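PDB 3FKJ: putative phosphosugar isomerases from Salmonella typhimurium LT2, which probably binds phosphorylated sugars or related carbohydrate derivatives through SIS-type domains and may act as a sugar isomerase. Local coordinates for residues A[27-32]-A[165-169]; A[38-44]-A[86-92]. All blocks are in the same frame, centred on the assembly; numbering follows the deposited sequence.

Interaction 1 (A[27-32]-A[165-169]); sequences ARRIIS and EILAQ
Ile31 and Gln169 lead a helix-helix contact on one face of the five-stranded parallel sheet of the SIS domain, an alpha/beta fold. Segments 27-32 and 165-169, on helices 22-35 and 155-170, cross at -55°, with their axes 9.6 Å apart. The apolar half is small. CD1 of Ile31 meets CG1 of Ile166 at 3.5 Å, and the two side chains run across each other at about a right angle. CG1 of Ile31 also lies against CB of Glu165. The bend of the Glu165 chain at chi2 (-63°) lays its carboxylate beside the aliphatic part of Arg28, while its CG touches CB of Ala27. The charged groups of Arg28 and Glu165 are not in contact. Tyr176 bonds OE2 of Glu165 and, weakly, NH1 of Arg28. On the more open side, Gln169 reaches across with its chain extended beyond CG. Its NE2 gives one hydrogen to OE1 of Glu165 at 2.7 Å, which helps hold the amide in place. The other goes to the Arg28 carbonyl, which also accepts from the backbone N of Ser32. That bond, Gln169 NE2 to Arg28 O, is 3.2 Å long, nearly straight at 169°, and lies on a carbonyl lone pair.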
ATOM      1  N   ALA A  27     -19.093  15.056  10.646  1.00 37.81           N
ATOM      2  CA  ALA A  27     -18.159  15.290   9.546  1.00 36.13           C
ATOM      3  C   ALA A  27     -18.281  16.699   9.005  1.00 35.14           C
ATOM      4  O   ALA A  27     -17.290  17.394   8.765  1.00 33.28           O
ATOM      5  CB  ALA A  27     -18.405  14.294   8.417  1.00 37.25           C
ATOM      6  N   ARG A  28     -19.520  17.128   8.810  1.00 35.86           N
ATOM      7  CA  ARG A  28     -19.770  18.405   8.176  1.00 36.13           C
ATOM      8  C   ARG A  28     -19.340  19.572   9.062  1.00 36.37           C
ATOM      9  O   ARG A  28     -18.715  20.521   8.561  1.00 35.67           O
ATOM     10  CB  ARG A  28     -21.234  18.515   7.760  1.00 37.12           C
ATOM     11  CG  ARG A  28     -21.557  19.829   7.115  1.00 44.38           C
ATOM     12  CD  ARG A  28     -22.540  19.688   5.998  1.00 47.05           C
ATOM     13  NE  ARG A  28     -23.915  19.920   6.414  1.00 54.78           N
ATOM     14  CZ  ARG A  28     -24.921  20.042   5.550  1.00 53.89           C
ATOM     15  NH1 ARG A  28     -24.716  19.932   4.230  1.00 50.42           N
ATOM     16  NH2 ARG A  28     -26.138  20.274   6.002  1.00 47.65           N
ATOM     17  N   ARG A  29     -19.659  19.500  10.360  1.00 35.96           N
ATOM     18  CA  ARG A  29     -19.235  20.539  11.317  1.00 36.60           C
ATOM     19  C   ARG A  29     -17.723  20.586  11.436  1.00 35.94           C
ATOM     20  O   ARG A  29     -17.126  21.655  11.488  1.00 34.81           O
ATOM     21  CB  ARG A  29     -19.757  20.296  12.726  1.00 37.48           C
ATOM     22  CG  ARG A  29     -21.243  20.265  12.942  1.00 46.19           C
ATOM     23  CD  ARG A  29     -21.579  19.902  14.434  1.00 57.67           C
ATOM     24  NE  ARG A  29     -20.819  18.744  14.961  1.00 62.25           N
ATOM     25  CZ  ARG A  29     -19.616  18.804  15.551  1.00 62.40           C
ATOM     26  NH1 ARG A  29     -18.977  19.966  15.715  1.00 63.98           N
ATOM     27  NH2 ARG A  29     -19.032  17.689  15.965  1.00 60.08           N
ATOM     28  N   ILE A  30     -17.086  19.422  11.500  1.00 35.70           N
ATOM     29  CA  ILE A  30     -15.629  19.418  11.679  1.00 34.74           C
ATOM     30  C   ILE A  30     -14.918  20.115  10.512  1.00 35.21           C
ATOM     31  O   ILE A  30     -14.028  20.965  10.729  1.00 32.91           O
ATOM     32  CB  ILE A  30     -15.083  18.007  11.966  1.00 33.96           C
ATOM     33  CG1 ILE A  30     -15.604  17.549  13.347  1.00 36.90           C
ATOM     34  CG2 ILE A  30     -13.531  17.998  11.920  1.00 28.54           C
ATOM     35  CD1 ILE A  30     -15.462  16.087  13.638  1.00 31.71           C
ATOM     36  N   ILE A  31     -15.333  19.790   9.287  1.00 36.23           N
ATOM     37  CA  ILE A  31     -14.666  20.298   8.090  1.00 36.40           C
ATOM     38  C   ILE A  31     -14.958  21.786   7.870  1.00 37.76           C
ATOM     39  O   ILE A  31     -14.047  22.520   7.446  1.00 38.37           O
ATOM     40  CB  ILE A  31     -14.997  19.435   6.840  1.00 36.15           C
ATOM     41  CG1 ILE A  31     -14.549  17.968   7.070  1.00 35.36           C
ATOM     42  CG2 ILE A  31     -14.372  20.025   5.550  1.00 32.29           C
ATOM     43  CD1 ILE A  31     -13.051  17.745   7.525  1.00 26.89           C
ATOM     44  N   SER A  32     -16.187  22.246   8.174  1.00 38.88           N
ATOM     45  CA  SER A  32     -16.502  23.694   8.150  1.00 39.82           C
ATOM     46  C   SER A  32     -15.654  24.470   9.151  1.00 37.99           C
ATOM     47  O   SER A  32     -15.079  25.518   8.806  1.00 37.97           O
ATOM     48  CB  SER A  32     -17.973  23.997   8.465  1.00 39.73           C
ATOM     49  OG  SER A  32     -18.844  23.088   7.828  1.00 49.06           O
ATOM     50  N   GLU A 165     -17.046  15.294   2.828  1.00 32.71           N
ATOM     51  CA  GLU A 165     -17.080  16.679   3.300  1.00 31.32           C
ATOM     52  C   GLU A 165     -15.869  17.511   2.940  1.00 31.46           C
ATOM     53  O   GLU A 165     -16.014  18.680   2.579  1.00 32.17           O
ATOM     54  CB  GLU A 165     -17.330  16.716   4.814  1.00 31.13           C
ATOM     55  CG  GLU A 165     -18.732  16.271   5.187  1.00 30.99           C
ATOM     56  CD  GLU A 165     -19.818  17.189   4.629  1.00 39.95           C
ATOM     57  OE1 GLU A 165     -19.589  18.416   4.446  1.00 36.51           O
ATOM     58  OE2 GLU A 165     -20.920  16.674   4.385  1.00 38.51           O
ATOM     59  N   ILE A 166     -14.684  16.905   2.972  1.00 34.04           N
ATOM     60  CA  ILE A 166     -13.477  17.603   2.517  1.00 31.74           C
ATOM     61  C   ILE A 166     -13.619  18.005   1.052  1.00 31.71           C
ATOM     62  O   ILE A 166     -13.334  19.125   0.699  1.00 30.42           O
ATOM     63  CB  ILE A 166     -12.187  16.819   2.792  1.00 33.17           C
ATOM     64  CG1 ILE A 166     -11.964  16.705   4.312  1.00 30.91           C
ATOM     65  CG2 ILE A 166     -10.981  17.517   2.098  1.00 30.78           C
ATOM     66  CD1 ILE A 166     -10.984  15.593   4.727  1.00 26.04           C
ATOM     67  N   LEU A 167     -14.101  17.091   0.221  1.00 32.56           N
ATOM     68  CA  LEU A 167     -14.228  17.322  -1.183  1.00 31.22           C
ATOM     69  C   LEU A 167     -15.311  18.319  -1.435  1.00 31.99           C
ATOM     70  O   LEU A 167     -15.107  19.271  -2.175  1.00 33.53           O
ATOM     71  CB  LEU A 167     -14.550  16.008  -1.947  1.00 30.59           C
ATOM     72  CG  LEU A 167     -14.810  16.129  -3.470  1.00 31.05           C
ATOM     73  CD1 LEU A 167     -13.578  16.442  -4.276  1.00 27.70           C
ATOM     74  CD2 LEU A 167     -15.532  14.878  -4.009  1.00 32.42           C
ATOM     75  N   ALA A 168     -16.481  18.094  -0.850  1.00 34.39           N
ATOM     76  CA  ALA A 168     -17.620  18.956  -1.085  1.00 33.53           C
ATOM     77  C   ALA A 168     -17.327  20.404  -0.672  1.00 34.16           C
ATOM     78  O   ALA A 168     -17.714  21.323  -1.384  1.00 32.41           O
ATOM     79  CB  ALA A 168     -18.915  18.435  -0.334  1.00 33.38           C
ATOM     80  N   GLN A 169     -16.670  20.608   0.469  1.00 31.94           N
ATOM     81  CA  GLN A 169     -16.514  21.970   1.007  1.00 32.91           C
ATOM     82  C   GLN A 169     -15.269  22.688   0.450  1.00 33.17           C
ATOM     83  O   GLN A 169     -15.048  23.850   0.747  1.00 33.07           O
ATOM     84  CB  GLN A 169     -16.469  21.936   2.543  1.00 31.62           C
ATOM     85  CG  GLN A 169     -17.798  21.547   3.202  1.00 35.02           C
ATOM     86  CD  GLN A 169     -17.749  21.584   4.711  1.00 33.32           C
ATOM     87  OE1 GLN A 169     -17.232  22.528   5.303  1.00 36.13           O
ATOM     88  NE2 GLN A 169     -18.292  20.558   5.344  1.00 28.00           N
TER

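Interaction 2 (A[38-44]-A[86-92]); sequences QNIERVW and ALGKNSV
Gln38 meets the turn before strand 91-97 with its amide. Its NE2 donates to Ser91 O at 3.1 Å, almost straight at 177°, but it comes from above the carbonyl plane and not along a lone pair. The same nitrogen donates to Asn39 O, so both partners help fix the amide. The Asn39 and Asn90 side chains lie side by side and point the same way, their amide planes 25° apart. The backbone N of Asn39 bonds Asn90 OD1 at 3.0 Å, and its ND2 bonds OE2 of Glu41. Ile40 turns to the helix 22-35 side, where its CG1 packs on CG2 of Val92 at 3.7 Å. Glu41 N then donates to Asn90 O at 2.8 Å, nearly in line with the carbonyl; Arg42 N adds a weak bond to the same oxygen.

From Arg42 the segments pair as parallel strands, Arg42 with Ser91 and Val43 with Val92. Val92 N donates to Arg42 O, and Trp44 N to Val92 O at 2.8 Å. The bend of the Arg42 chain at chi3 (72°) brings one face of its guanidinium under CB of Ala86, 3.4 Å from the plane. Val43 faces the side of Ile40 and Val92. Trp44 lies on the other side, its CZ3 3.5 Å from CD1 of Leu87, with Ser91 CB in plane at the ring edge. Gly88 N bonds Ser91 OG within the type I turn 88-91.

These are neighbouring interior strands of an SIS-type parallel sheet. Backbone bonds set their register, and side-chain amides extend the polar grip into the loops before them. Arg42, flat against Ala86 CB and bonded through NH1 to Leu69 O of the second subunit, ties this strand end to the subunit interface.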
ATOM      1  N   GLN A  38      -8.220  27.585   8.289  1.00 37.50           N
ATOM      2  CA  GLN A  38      -7.100  27.321   7.399  1.00 36.90           C
ATOM      3  C   GLN A  38      -7.606  26.827   6.053  1.00 36.42           C
ATOM      4  O   GLN A  38      -8.792  26.623   5.862  1.00 36.31           O
ATOM      5  CB  GLN A  38      -6.195  26.237   8.002  1.00 38.81           C
ATOM      6  CG  GLN A  38      -6.914  24.915   8.221  1.00 37.11           C
ATOM      7  CD  GLN A  38      -5.993  23.789   8.633  1.00 38.49           C
ATOM      8  OE1 GLN A  38      -5.517  23.732   9.778  1.00 34.35           O
ATOM      9  NE2 GLN A  38      -5.754  22.873   7.713  1.00 33.88           N
ATOM     10  N   ASN A  39      -6.684  26.607   5.129  1.00 37.33           N
ATOM     11  CA  ASN A  39      -6.984  25.848   3.916  1.00 38.46           C
ATOM     12  C   ASN A  39      -6.852  24.365   4.201  1.00 37.13           C
ATOM     13  O   ASN A  39      -6.147  23.981   5.130  1.00 36.76           O
ATOM     14  CB  ASN A  39      -6.003  26.199   2.793  1.00 38.84           C
ATOM     15  CG  ASN A  39      -5.923  27.673   2.536  1.00 40.48           C
ATOM     16  OD1 ASN A  39      -6.908  28.396   2.691  1.00 37.28           O
ATOM     17  ND2 ASN A  39      -4.739  28.138   2.145  1.00 38.08           N
ATOM     18  N   ILE A  40      -7.537  23.544   3.404  1.00 37.30           N
ATOM     19  CA  ILE A  40      -7.273  22.120   3.370  1.00 35.10           C
ATOM     20  C   ILE A  40      -6.633  21.800   2.053  1.00 33.99           C
ATOM     21  O   ILE A  40      -7.314  21.515   1.070  1.00 34.53           O
ATOM     22  CB  ILE A  40      -8.517  21.219   3.622  1.00 34.36           C
ATOM     23  CG1 ILE A  40      -9.187  21.560   4.965  1.00 35.51           C
ATOM     24  CG2 ILE A  40      -8.082  19.718   3.633  1.00 34.66           C
ATOM     25  CD1 ILE A  40     -10.499  20.807   5.239  1.00 29.18           C
ATOM     26  N   GLU A  41      -5.300  21.807   2.041  1.00 34.87           N
ATOM     27  CA  GLU A  41      -4.528  21.529   0.825  1.00 34.63           C
ATOM     28  C   GLU A  41      -4.043  20.085   0.741  1.00 34.24           C
ATOM     29  O   GLU A  41      -3.809  19.566  -0.355  1.00 34.04           O
ATOM     30  CB  GLU A  41      -3.333  22.480   0.746  1.00 36.56           C
ATOM     31  CG  GLU A  41      -3.727  23.902   0.416  1.00 37.39           C
ATOM     32  CD  GLU A  41      -2.627  24.894   0.722  1.00 41.54           C
ATOM     33  OE1 GLU A  41      -1.437  24.571   0.565  1.00 42.13           O
ATOM     34  OE2 GLU A  41      -2.957  25.993   1.166  1.00 45.59           O
ATOM     35  N   ARG A  42      -3.851  19.463   1.908  1.00 33.63           N
ATOM     36  CA  ARG A  42      -3.354  18.096   2.025  1.00 31.46           C
ATOM     37  C   ARG A  42      -4.081  17.421   3.166  1.00 32.03           C
ATOM     38  O   ARG A  42      -4.368  18.052   4.186  1.00 32.95           O
ATOM     39  CB  ARG A  42      -1.862  18.074   2.307  1.00 30.57           C
ATOM     40  CG  ARG A  42      -1.035  18.904   1.364  1.00 29.23           C
ATOM     41  CD  ARG A  42       0.432  18.634   1.585  1.00 33.78           C
ATOM     42  NE  ARG A  42       0.826  17.305   1.088  1.00 39.35           N
ATOM     43  CZ  ARG A  42       1.472  17.060  -0.064  1.00 35.12           C
ATOM     44  NH1 ARG A  42       1.827  18.051  -0.875  1.00 34.54           N
ATOM     45  NH2 ARG A  42       1.774  15.805  -0.392  1.00 35.85           N
ATOM     46  N   VAL A  43      -4.399  16.143   2.967  1.00 32.24           N
ATOM     47  CA  VAL A  43      -4.903  15.257   4.009  1.00 33.12           C
ATOM     48  C   VAL A  43      -3.918  14.094   4.172  1.00 31.82           C
ATOM     49  O   VAL A  43      -3.357  13.597   3.168  1.00 31.87           O
ATOM     50  CB  VAL A  43      -6.313  14.695   3.622  1.00 33.08           C
ATOM     51  CG1 VAL A  43      -6.891  13.854   4.737  1.00 28.92           C
ATOM     52  CG2 VAL A  43      -7.236  15.840   3.305  1.00 36.85           C
ATOM     53  N   TRP A  44      -3.681  13.701   5.430  1.00 30.75           N
ATOM     54  CA  TRP A  44      -3.114  12.403   5.748  1.00 30.48           C
ATOM     55  C   TRP A  44      -4.075  11.599   6.572  1.00 31.04           C
ATOM     56  O   TRP A  44      -4.642  12.084   7.564  1.00 32.42           O
ATOM     57  CB  TRP A  44      -1.802  12.507   6.525  1.00 31.70           C
ATOM     58  CG  TRP A  44      -0.621  12.821   5.693  1.00 31.53           C
ATOM     59  CD1 TRP A  44       0.231  11.921   5.102  1.00 33.93           C
ATOM     60  CD2 TRP A  44      -0.165  14.102   5.331  1.00 31.29           C
ATOM     61  NE1 TRP A  44       1.186  12.575   4.397  1.00 33.16           N
ATOM     62  CE2 TRP A  44       0.999  13.921   4.547  1.00 35.84           C
ATOM     63  CE3 TRP A  44      -0.628  15.402   5.579  1.00 32.72           C
ATOM     64  CZ2 TRP A  44       1.727  14.999   4.009  1.00 30.60           C
ATOM     65  CZ3 TRP A  44       0.117  16.477   5.079  1.00 32.75           C
ATOM     66  CH2 TRP A  44       1.267  16.260   4.280  1.00 30.12           C
ATOM     67  N   ALA A  86       6.040  18.155   3.652  1.00 31.99           N
ATOM     68  CA  ALA A  86       4.784  18.765   3.186  1.00 31.82           C
ATOM     69  C   ALA A  86       3.775  18.984   4.289  1.00 32.24           C
ATOM     70  O   ALA A  86       2.805  19.705   4.070  1.00 33.57           O
ATOM     71  CB  ALA A  86       4.155  17.944   2.079  1.00 28.64           C
ATOM     72  N   LEU A  87       3.953  18.349   5.453  1.00 31.87           N
ATOM     73  CA  LEU A  87       3.006  18.550   6.564  1.00 30.86           C
ATOM     74  C   LEU A  87       3.111  19.964   7.172  1.00 33.91           C
ATOM     75  O   LEU A  87       4.199  20.419   7.534  1.00 34.71           O
ATOM     76  CB  LEU A  87       3.216  17.480   7.644  1.00 30.66           C
ATOM     77  CG  LEU A  87       2.240  17.476   8.829  1.00 31.65           C
ATOM     78  CD1 LEU A  87       0.853  16.962   8.435  1.00 25.72           C
ATOM     79  CD2 LEU A  87       2.842  16.628   9.954  1.00 34.05           C
ATOM     80  N   GLY A  88       1.981  20.647   7.314  1.00 34.76           N
ATOM     81  CA  GLY A  88       1.984  21.967   7.914  1.00 34.78           C
ATOM     82  C   GLY A  88       0.613  22.590   8.110  1.00 36.00           C
ATOM     83  O   GLY A  88      -0.388  21.886   8.235  1.00 32.90           O
ATOM     84  N   LYS A  89       0.606  23.924   8.115  1.00 37.59           N
ATOM     85  CA  LYS A  89      -0.531  24.759   8.504  1.00 38.72           C
ATOM     86  C   LYS A  89      -1.821  24.422   7.818  1.00 37.08           C
ATOM     87  O   LYS A  89      -2.869  24.467   8.450  1.00 38.71           O
ATOM     88  CB  LYS A  89      -0.246  26.212   8.163  1.00 40.29           C
ATOM     89  CG  LYS A  89       0.328  27.060   9.279  1.00 46.80           C
ATOM     90  CD  LYS A  89       0.828  28.417   8.719  1.00 53.11           C
ATOM     91  CE  LYS A  89      -0.067  28.975   7.582  1.00 49.75           C
ATOM     92  NZ  LYS A  89       0.156  30.435   7.314  1.00 57.64           N
ATOM     93  N   ASN A  90      -1.728  24.118   6.520  1.00 35.96           N
ATOM     94  CA  ASN A  90      -2.886  23.812   5.662  1.00 36.55           C
ATOM     95  C   ASN A  90      -3.074  22.317   5.356  1.00 35.27           C
ATOM     96  O   ASN A  90      -3.666  21.930   4.342  1.00 35.69           O
ATOM     97  CB  ASN A  90      -2.771  24.632   4.380  1.00 35.22           C
ATOM     98  CG  ASN A  90      -2.822  26.133   4.653  1.00 38.99           C
ATOM     99  OD1 ASN A  90      -3.715  26.632   5.354  1.00 37.58           O
ATOM    100  ND2 ASN A  90      -1.847  26.850   4.123  1.00 32.01           N
ATOM    101  N   SER A  91      -2.563  21.486   6.261  1.00 34.41           N
ATOM    102  CA  SER A  91      -2.777  20.043   6.252  1.00 32.12           C
ATOM    103  C   SER A  91      -3.815  19.663   7.298  1.00 32.01           C
ATOM    104  O   SER A  91      -3.975  20.342   8.299  1.00 31.48           O
ATOM    105  CB  SER A  91      -1.482  19.280   6.586  1.00 31.75           C
ATOM    106  OG  SER A  91      -0.405  19.615   5.725  1.00 27.39           O
ATOM    107  N   VAL A  92      -4.511  18.569   7.031  1.00 31.45           N
ATOM    108  CA  VAL A  92      -5.392  17.900   7.976  1.00 31.99           C
ATOM    109  C   VAL A  92      -4.890  16.467   8.131  1.00 32.51           C
ATOM    110  O   VAL A  92      -4.586  15.768   7.146  1.00 32.78           O
ATOM    111  CB  VAL A  92      -6.867  17.922   7.511  1.00 33.26           C
ATOM    112  CG1 VAL A  92      -7.729  17.065   8.431  1.00 28.07           C
ATOM    113  CG2 VAL A  92      -7.377  19.402   7.422  1.00 30.28           C
TER

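How the interactions relate
Interactions 1 and 2 are two layers of the same alpha/beta domain, with centres about 14 Å apart. Helix 22-35 of interaction 1 is followed in the chain, after a short loop, by strand 42-47 of interaction 2. Along the chain, interaction 2 is nested within the loop that interaction 1 closes. Ile40 joins the layers: its CG2 is 4.0 Å from CG2 of Ile166, and its CD1 is 4.0 Å from CG2 of Ile31. A third apolar contact, Ile166 CD1 to Val43 CG2, is also 4.0 Å. The crossed helices thus cover the sheet face carrying Val43 and Val92. Only interaction 2 reaches the second subunit, through Arg42 and Ala86.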